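Metallopeptidase containing co-catalytic metalloactive site (Shewanella denitrificans OS217, PDB 3B2Y) probably acts as a zinc-dependent metallocarboxypeptidase of the peptidase M14 family, and holds a nickel ion at its metal site in this crystal. Local coordinates at residues A[69-74]-A[265-270]; A[179-184]-A[220-225]; A[202-207]-A[254-259]. All coordinates share one frame; numbering follows the deposited sequence.

Contact 1: residues A[69-74]-A[265-270]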
# COMPACT_ATOMS: atom_id res chain seq x y z
N LEU A 69 -3.49 12.91 0.38
CA LEU A 69 -3.66 11.50 0.08
C LEU A 69 -2.37 10.81 0.53
O LEU A 69 -1.27 11.41 0.44
CB LEU A 69 -3.86 11.22 -1.39
CG LEU A 69 -4.96 11.92 -2.15
CD1 LEU A 69 -4.88 11.48 -3.63
CD2 LEU A 69 -6.33 11.66 -1.56
N LEU A 70 -2.55 9.62 1.02
CA LEU A 70 -1.51 8.72 1.44
C LEU A 70 -1.59 7.43 0.65
O LEU A 70 -2.64 6.83 0.55
CB LEU A 70 -1.64 8.46 2.94
CG LEU A 70 -0.63 7.47 3.56
CD1 LEU A 70 0.80 8.01 3.41
CD2 LEU A 70 -1.01 7.22 5.05
N ILE A 71 -0.46 6.93 0.16
CA ILE A 71 -0.36 5.58 -0.39
C ILE A 71 0.75 4.86 0.40
O ILE A 71 1.82 5.44 0.66
CB ILE A 71 0.05 5.57 -1.91
CG1 ILE A 71 -0.93 6.39 -2.74
CG2 ILE A 71 0.09 4.15 -2.48
CD1 ILE A 71 -0.37 6.69 -4.16
N SER A 72 0.40 3.67 0.87
CA SER A 72 1.29 2.86 1.64
C SER A 72 1.38 1.45 1.07
O SER A 72 0.49 0.96 0.38
CB SER A 72 0.83 2.79 3.10
OG SER A 72 -0.48 2.20 3.18
N SER A 73 2.47 0.78 1.39
CA SER A 73 2.61 -0.61 1.01
C SER A 73 3.67 -1.24 1.87
O SER A 73 4.19 -0.59 2.81
CB SER A 73 2.99 -0.71 -0.46
OG SER A 73 2.89 -2.03 -0.97
N GLY A 74 4.01 -2.47 1.51
CA GLY A 74 5.09 -3.23 2.16
C GLY A 74 4.87 -3.49 3.64
O GLY A 74 5.80 -3.56 4.38
N GLY A 265 -2.64 5.01 -9.79
CA GLY A 265 -2.98 6.04 -10.74
C GLY A 265 -4.45 6.35 -10.72
O GLY A 265 -4.83 7.51 -10.80
N GLN A 266 -5.27 5.31 -10.59
CA GLN A 266 -6.75 5.49 -10.48
C GLN A 266 -7.14 6.17 -9.16
O GLN A 266 -8.12 6.98 -9.10
CB GLN A 266 -7.43 4.13 -10.63
CG GLN A 266 -8.97 4.15 -10.49
CD GLN A 266 -9.61 5.14 -11.38
OE1 GLN A 266 -9.19 5.30 -12.51
NE2 GLN A 266 -10.64 5.82 -10.89
N PHE A 267 -6.42 5.86 -8.09
CA PHE A 267 -6.74 6.44 -6.76
C PHE A 267 -6.56 7.97 -6.85
O PHE A 267 -7.41 8.76 -6.45
CB PHE A 267 -5.80 5.78 -5.73
CG PHE A 267 -5.75 6.45 -4.38
CD1 PHE A 267 -6.83 6.39 -3.51
CD2 PHE A 267 -4.62 7.10 -3.96
CE1 PHE A 267 -6.75 6.99 -2.22
CE2 PHE A 267 -4.57 7.68 -2.70
CZ PHE A 267 -5.64 7.65 -1.86
N ILE A 268 -5.44 8.36 -7.43
CA ILE A 268 -5.09 9.76 -7.67
C ILE A 268 -6.04 10.43 -8.66
O ILE A 268 -6.48 11.53 -8.41
CB ILE A 268 -3.65 9.92 -8.16
CG1 ILE A 268 -2.64 9.64 -7.03
CG2 ILE A 268 -3.39 11.36 -8.71
CD1 ILE A 268 -1.31 10.33 -7.30
N ALA A 269 -6.40 9.75 -9.75
CA ALA A 269 -7.40 10.27 -10.67
C ALA A 269 -8.77 10.58 -10.01
O ALA A 269 -9.46 11.53 -10.40
CB ALA A 269 -7.60 9.35 -11.87
N HIS A 270 -9.18 9.75 -9.06
CA HIS A 270 -10.50 9.90 -8.41
C HIS A 270 -10.44 10.96 -7.37
O HIS A 270 -11.31 11.81 -7.30
CB HIS A 270 -10.97 8.59 -7.76
CG HIS A 270 -12.37 8.69 -7.26
ND1 HIS A 270 -12.69 9.13 -5.99
CD2 HIS A 270 -13.54 8.49 -7.89
CE1 HIS A 270 -14.00 9.17 -5.86
NE2 HIS A 270 -14.54 8.76 -6.99
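Phe267 brings one corner of its ring against Leu69 and Ile71, its CG anti to the backbone N (chi1 167°), which starts the side chain off from the helix toward the strand. The side chains of Phe267 and Leu69 meet tip to tip: Leu69 CB lies 3.8 Å from Phe267 CE2, Leu69 CD1 is 3.9 Å from the same CE2, and Leu69 CD2 comes near Phe267 CZ. Ile71, two residues on and therefore on the same face of the strand, slides past the ring in the opposite direction, with its CG1 3.9 Å from Phe267 CE2. The carbonyl O of Leu70 also lies beside CE2 and CZ. Leucine and isoleucine, apolar and branched, give the buried ring apolar surface, and a large flat phenylalanine can bridge from the helix to both. Ile268 adds a looser contact, its CG1 4.5 Å from Leu69 CD1.

The joint is wholly apolar between side chains and fully buried. Strand 69-73 and helix 265-270 run almost antiparallel, at 170°, with axes 10.4 Å apart, the spacing of a helix packed on a sheet in an alpha/beta fold. Leu70 turns its side chain the other way, where it meets Ile166. On the helix side, Phe267 also touches Leu167 of strand 165-172, while Ile268 reaches Leu103 of strand 102-106 and Phe89 of helix 81-92, and Ile71 packs on Met86; helix 253-271 thus spans three neighbouring strands beside helix 81-92.

Contact 2: residues A[179-184]-A[220-225]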
# COMPACT_ATOMS: atom_id res chain seq x y z
N TYR A 179 -9.01 -8.40 -6.00
CA TYR A 179 -10.13 -7.78 -5.31
C TYR A 179 -9.62 -6.58 -4.56
O TYR A 179 -8.43 -6.33 -4.56
CB TYR A 179 -10.89 -8.79 -4.40
CG TYR A 179 -10.05 -9.40 -3.32
CD1 TYR A 179 -9.21 -10.48 -3.59
CD2 TYR A 179 -10.10 -8.92 -2.02
CE1 TYR A 179 -8.44 -11.06 -2.59
CE2 TYR A 179 -9.36 -9.52 -1.00
CZ TYR A 179 -8.52 -10.58 -1.29
OH TYR A 179 -7.75 -11.14 -0.28
N VAL A 180 -10.55 -5.83 -3.99
CA VAL A 180 -10.26 -4.63 -3.28
C VAL A 180 -11.12 -4.53 -2.02
O VAL A 180 -12.33 -4.78 -2.05
CB VAL A 180 -10.49 -3.38 -4.16
CG1 VAL A 180 -12.00 -3.23 -4.58
CG2 VAL A 180 -10.06 -2.18 -3.38
N TYR A 181 -10.51 -4.18 -0.90
CA TYR A 181 -11.28 -3.76 0.27
C TYR A 181 -11.56 -2.28 0.15
O TYR A 181 -10.68 -1.52 -0.20
CB TYR A 181 -10.43 -3.91 1.53
CG TYR A 181 -10.09 -5.30 1.95
CD1 TYR A 181 -8.96 -5.94 1.46
CD2 TYR A 181 -10.87 -5.95 2.88
CE1 TYR A 181 -8.63 -7.19 1.88
CE2 TYR A 181 -10.54 -7.19 3.32
CZ TYR A 181 -9.44 -7.82 2.83
OH TYR A 181 -9.16 -9.11 3.28
N SER A 182 -12.75 -1.82 0.49
CA SER A 182 -13.00 -0.38 0.42
C SER A 182 -13.83 0.13 1.61
O SER A 182 -14.59 -0.62 2.20
CB SER A 182 -13.68 -0.03 -0.92
OG SER A 182 -15.04 -0.20 -0.86
N PHE A 183 -13.68 1.41 1.91
CA PHE A 183 -14.40 2.13 2.98
C PHE A 183 -14.86 3.47 2.39
O PHE A 183 -14.06 4.25 1.89
CB PHE A 183 -13.51 2.36 4.20
CG PHE A 183 -12.79 1.10 4.73
CD1 PHE A 183 -11.70 0.56 4.05
CD2 PHE A 183 -13.22 0.49 5.86
CE1 PHE A 183 -11.06 -0.57 4.52
CE2 PHE A 183 -12.59 -0.63 6.32
CZ PHE A 183 -11.50 -1.15 5.65
N GLU A 184 -16.17 3.70 2.40
CA GLU A 184 -16.77 5.00 2.06
C GLU A 184 -17.85 5.28 3.09
O GLU A 184 -18.46 4.33 3.62
CB GLU A 184 -17.41 5.00 0.66
CG GLU A 184 -16.45 4.53 -0.45
CD GLU A 184 -16.97 4.80 -1.85
OE1 GLU A 184 -17.65 5.83 -2.07
OE2 GLU A 184 -16.70 3.98 -2.75
N GLY A 220 -15.92 -8.39 -6.63
CA GLY A 220 -14.53 -7.99 -6.40
C GLY A 220 -14.26 -6.91 -5.34
O GLY A 220 -13.17 -6.41 -5.27
N VAL A 221 -15.27 -6.55 -4.56
CA VAL A 221 -15.18 -5.53 -3.53
C VAL A 221 -15.59 -6.15 -2.19
O VAL A 221 -16.54 -6.95 -2.15
CB VAL A 221 -16.09 -4.33 -3.87
CG1 VAL A 221 -16.09 -3.32 -2.72
CG2 VAL A 221 -15.57 -3.67 -5.15
N ILE A 222 -14.79 -5.87 -1.15
CA ILE A 222 -15.21 -6.09 0.24
C ILE A 222 -15.42 -4.71 0.86
O ILE A 222 -14.48 -3.92 0.95
CB ILE A 222 -14.13 -6.87 1.02
CG1 ILE A 222 -14.04 -8.31 0.51
CG2 ILE A 222 -14.38 -6.83 2.55
CD1 ILE A 222 -12.53 -8.79 0.42
N PHE A 223 -16.64 -4.42 1.31
CA PHE A 223 -16.99 -3.05 1.64
C PHE A 223 -17.20 -2.78 3.14
O PHE A 223 -18.01 -3.43 3.80
CB PHE A 223 -18.25 -2.68 0.87
CG PHE A 223 -18.62 -1.23 0.96
CD1 PHE A 223 -17.78 -0.27 0.46
CD2 PHE A 223 -19.85 -0.85 1.49
CE1 PHE A 223 -18.13 1.07 0.51
CE2 PHE A 223 -20.19 0.49 1.55
CZ PHE A 223 -19.30 1.45 1.06
N ASN A 224 -16.47 -1.81 3.67
CA ASN A 224 -16.67 -1.34 5.03
C ASN A 224 -16.55 -2.45 6.06
O ASN A 224 -17.29 -2.49 7.03
CB ASN A 224 -18.01 -0.61 5.18
CG ASN A 224 -17.92 0.87 4.76
OD1 ASN A 224 -16.84 1.41 4.55
ND2 ASN A 224 -19.06 1.51 4.67
N HIS A 225 -15.57 -3.32 5.85
CA HIS A 225 -15.25 -4.37 6.80
C HIS A 225 -14.13 -3.84 7.74
O HIS A 225 -13.00 -3.77 7.36
CB HIS A 225 -14.74 -5.61 6.05
CG HIS A 225 -14.19 -6.69 6.94
ND1 HIS A 225 -14.99 -7.66 7.51
CD2 HIS A 225 -12.92 -6.95 7.35
CE1 HIS A 225 -14.23 -8.48 8.23
NE2 HIS A 225 -12.98 -8.06 8.16
O HOH W 1 -13.55 -2.94 3.72
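Ser182 O is held by two donors: Asn224 N at 2.7 Å, nearly straight at 177°, and water 1, which donates to it and accepts from His225 N. Parallel strand pairing continues with Ser182 N to Ile222 O, Ile222 N to Val180 O and Val180 N to Gly220 O. Gly220 and Asn224, at the two ends of this run, both have positive phi, a conformation that glycine and asparagine tolerate well.

Beyond the strand, the Asn224 amide turns back on Glu184: ND2 gives a hydrogen bond of 3.1 Å to Glu184 O, which lies in the amide plane, and OD1 accepts a weak one from Glu184 N. Asn224 CG sits 3.9 Å above the centre of the Phe223 ring. An alanine in place of Asn224 would probably leave Glu184 O without its ND2 donor and the Phe223 ring without the amide over its face.

On the face bearing Tyr181, Ile222 CD1 touches two tyrosines, 3.4 Å from Tyr179 CD2 and in a CH-pi contact over one face of the Tyr181 ring. On the other face, Phe223 CG, anti to the backbone N (chi1 -172°), lies 4.1 Å from Ser182 OG; that oxygen, hydrogen-bonded to Ser193 OG, meets the ring edge in plane. Ile222 probably limits movement of Tyr181, which touches Glu246, the predicted proton donor/acceptor, so this outer strand probably helps shape the active-site wall.

Contact 3: residues A[202-207]-A[254-259]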
# COMPACT_ATOMS: atom_id res chain seq x y z
N GLN A 202 -8.59 -4.67 -15.20
CA GLN A 202 -7.92 -4.59 -16.50
C GLN A 202 -6.76 -5.61 -16.59
O GLN A 202 -6.38 -6.05 -17.67
CB GLN A 202 -7.33 -3.18 -16.76
CG GLN A 202 -8.25 -1.95 -16.60
CD GLN A 202 -7.47 -0.62 -16.33
OE1 GLN A 202 -6.51 -0.55 -15.50
NE2 GLN A 202 -7.91 0.44 -17.02
N TYR A 203 -6.21 -5.99 -15.43
CA TYR A 203 -5.05 -6.86 -15.35
C TYR A 203 -5.37 -8.33 -15.00
O TYR A 203 -4.73 -9.24 -15.51
CB TYR A 203 -4.04 -6.29 -14.36
CG TYR A 203 -3.36 -5.06 -14.89
CD1 TYR A 203 -2.23 -5.15 -15.70
CD2 TYR A 203 -3.89 -3.80 -14.64
CE1 TYR A 203 -1.63 -3.97 -16.22
CE2 TYR A 203 -3.30 -2.64 -15.14
CZ TYR A 203 -2.18 -2.73 -15.92
OH TYR A 203 -1.61 -1.56 -16.42
N PHE A 204 -6.33 -8.54 -14.09
CA PHE A 204 -6.66 -9.88 -13.58
C PHE A 204 -8.16 -10.06 -13.51
O PHE A 204 -8.91 -9.09 -13.51
CB PHE A 204 -6.06 -10.12 -12.18
CG PHE A 204 -4.60 -9.79 -12.09
CD1 PHE A 204 -3.66 -10.62 -12.70
CD2 PHE A 204 -4.18 -8.66 -11.43
CE1 PHE A 204 -2.30 -10.33 -12.63
CE2 PHE A 204 -2.81 -8.36 -11.34
CZ PHE A 204 -1.88 -9.19 -11.98
N LYS A 205 -8.59 -11.32 -13.46
CA LYS A 205 -9.99 -11.65 -13.22
C LYS A 205 -10.31 -11.29 -11.78
O LYS A 205 -9.45 -11.48 -10.88
CB LYS A 205 -10.28 -13.14 -13.51
CG LYS A 205 -10.56 -13.41 -14.98
N LEU A 206 -11.49 -10.72 -11.60
CA LEU A 206 -12.05 -10.37 -10.30
C LEU A 206 -12.44 -11.62 -9.54
O LEU A 206 -13.03 -12.58 -10.13
CB LEU A 206 -13.34 -9.53 -10.45
CG LEU A 206 -13.16 -8.18 -11.12
CD1 LEU A 206 -14.48 -7.44 -11.08
CD2 LEU A 206 -12.00 -7.38 -10.47
N ALA A 207 -12.20 -11.59 -8.23
CA ALA A 207 -12.69 -12.64 -7.36
C ALA A 207 -14.20 -12.54 -7.21
O ALA A 207 -14.71 -11.49 -6.85
CB ALA A 207 -12.05 -12.57 -6.04
N ASP A 254 5.74 -8.98 -12.78
CA ASP A 254 5.78 -7.68 -13.45
C ASP A 254 4.37 -7.16 -13.81
O ASP A 254 4.11 -5.96 -13.75
CB ASP A 254 6.76 -7.71 -14.62
CG ASP A 254 8.24 -7.62 -14.15
OD1 ASP A 254 8.52 -7.09 -13.03
OD2 ASP A 254 9.14 -8.09 -14.91
N ARG A 255 3.46 -8.06 -14.11
CA ARG A 255 2.06 -7.67 -14.25
C ARG A 255 1.46 -7.18 -12.93
O ARG A 255 0.57 -6.32 -12.91
CB ARG A 255 1.24 -8.86 -14.76
CG ARG A 255 -0.05 -8.50 -15.43
CD ARG A 255 -0.55 -9.61 -16.35
NE ARG A 255 -1.83 -9.23 -16.94
CZ ARG A 255 -1.96 -8.38 -17.96
NH1 ARG A 255 -0.91 -7.81 -18.53
NH2 ARG A 255 -3.18 -8.09 -18.41
N ARG A 256 1.90 -7.74 -11.81
CA ARG A 256 1.39 -7.29 -10.51
C ARG A 256 1.91 -5.92 -10.19
O ARG A 256 1.16 -5.11 -9.70
CB ARG A 256 1.78 -8.26 -9.38
CG ARG A 256 0.86 -9.52 -9.32
CD ARG A 256 1.66 -10.77 -9.04
NE ARG A 256 2.41 -10.65 -7.81
CZ ARG A 256 3.40 -11.46 -7.45
NH1 ARG A 256 3.72 -12.49 -8.21
NH2 ARG A 256 4.11 -11.23 -6.37
N VAL A 257 3.14 -5.66 -10.60
CA VAL A 257 3.78 -4.36 -10.43
C VAL A 257 3.01 -3.34 -11.22
O VAL A 257 2.64 -2.30 -10.68
CB VAL A 257 5.27 -4.41 -10.87
CG1 VAL A 257 5.85 -3.01 -10.93
CG2 VAL A 257 6.08 -5.32 -9.89
N GLN A 258 2.67 -3.70 -12.46
CA GLN A 258 1.88 -2.85 -13.33
C GLN A 258 0.48 -2.57 -12.79
O GLN A 258 0.04 -1.43 -12.84
CB GLN A 258 1.81 -3.43 -14.76
CG GLN A 258 3.15 -3.31 -15.47
CD GLN A 258 3.24 -4.20 -16.72
OE1 GLN A 258 2.58 -5.24 -16.83
NE2 GLN A 258 4.05 -3.77 -17.68
N ALA A 259 -0.20 -3.59 -12.29
CA ALA A 259 -1.52 -3.46 -11.74
C ALA A 259 -1.56 -2.55 -10.49
O ALA A 259 -2.46 -1.72 -10.36
CB ALA A 259 -2.13 -4.85 -11.43
O HOH W 2 -6.19 -8.64 -18.19
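Arg255 sets off with CG anti to the backbone N (chi1 -158°) and stays extended as far as NE, a line that carries it from the helix to the Tyr203 carbonyl. Tyr203 CG, anti to its own carbonyl carbon (chi1 -71°), is thereby brought to 3.7 Å from Ala259 CB. Arg255 NE donates to Tyr203 O at 3.2 Å, in the carbonyl plane and on a lone pair; NH2 adds a weak bond of 3.5 Å to the same oxygen. Water 2, at the guanidinium edge, accepts from NH2 and donates to Gln202 O.

One face of the guanidinium lies over Tyr203 CD1, the two planes 57° apart. The loop after helix 191-201 is thereby fastened to the early turns of helix 253-271, the last helix of this alpha/beta M14 fold. Ala259 suits the close approach: its CA makes a CH-pi contact 3.9 Å from the Tyr203 ring centroid, and its small CB touches both aromatics, lying 3.6 Å from Phe204 CE2. Phe204 CZ reaches Arg256 CG at 3.8 Å, touching just the aliphatic part of that chain, whose guanidinium forms a salt bridge with Glu171 and a cation-pi contact with Trp13.

All three contacts belong to one alpha/beta domain, their centres about 15 to 17 Å apart. Contacts 1 and 2 use the same mixed sheet: strand 68-73 lies second from one edge, whereas 221-223 is the outermost strand at the other edge, with 179-183 next to it. Contacts 1 and 3 share helix 253-271, near its later and earlier turns respectively. Along the chain, contacts 2 and 3 both lie inside the loop closed by contact 1 and interleave with each other; they touch where Tyr179 CB meets Ala207 CB at 4.3 Å. Of the nickel ligands, His76 and Glu79 follow soon after strand 68-73 and His170 lies on strand 165-172, so the sheet of contacts 1 and 2 carries or adjoins them.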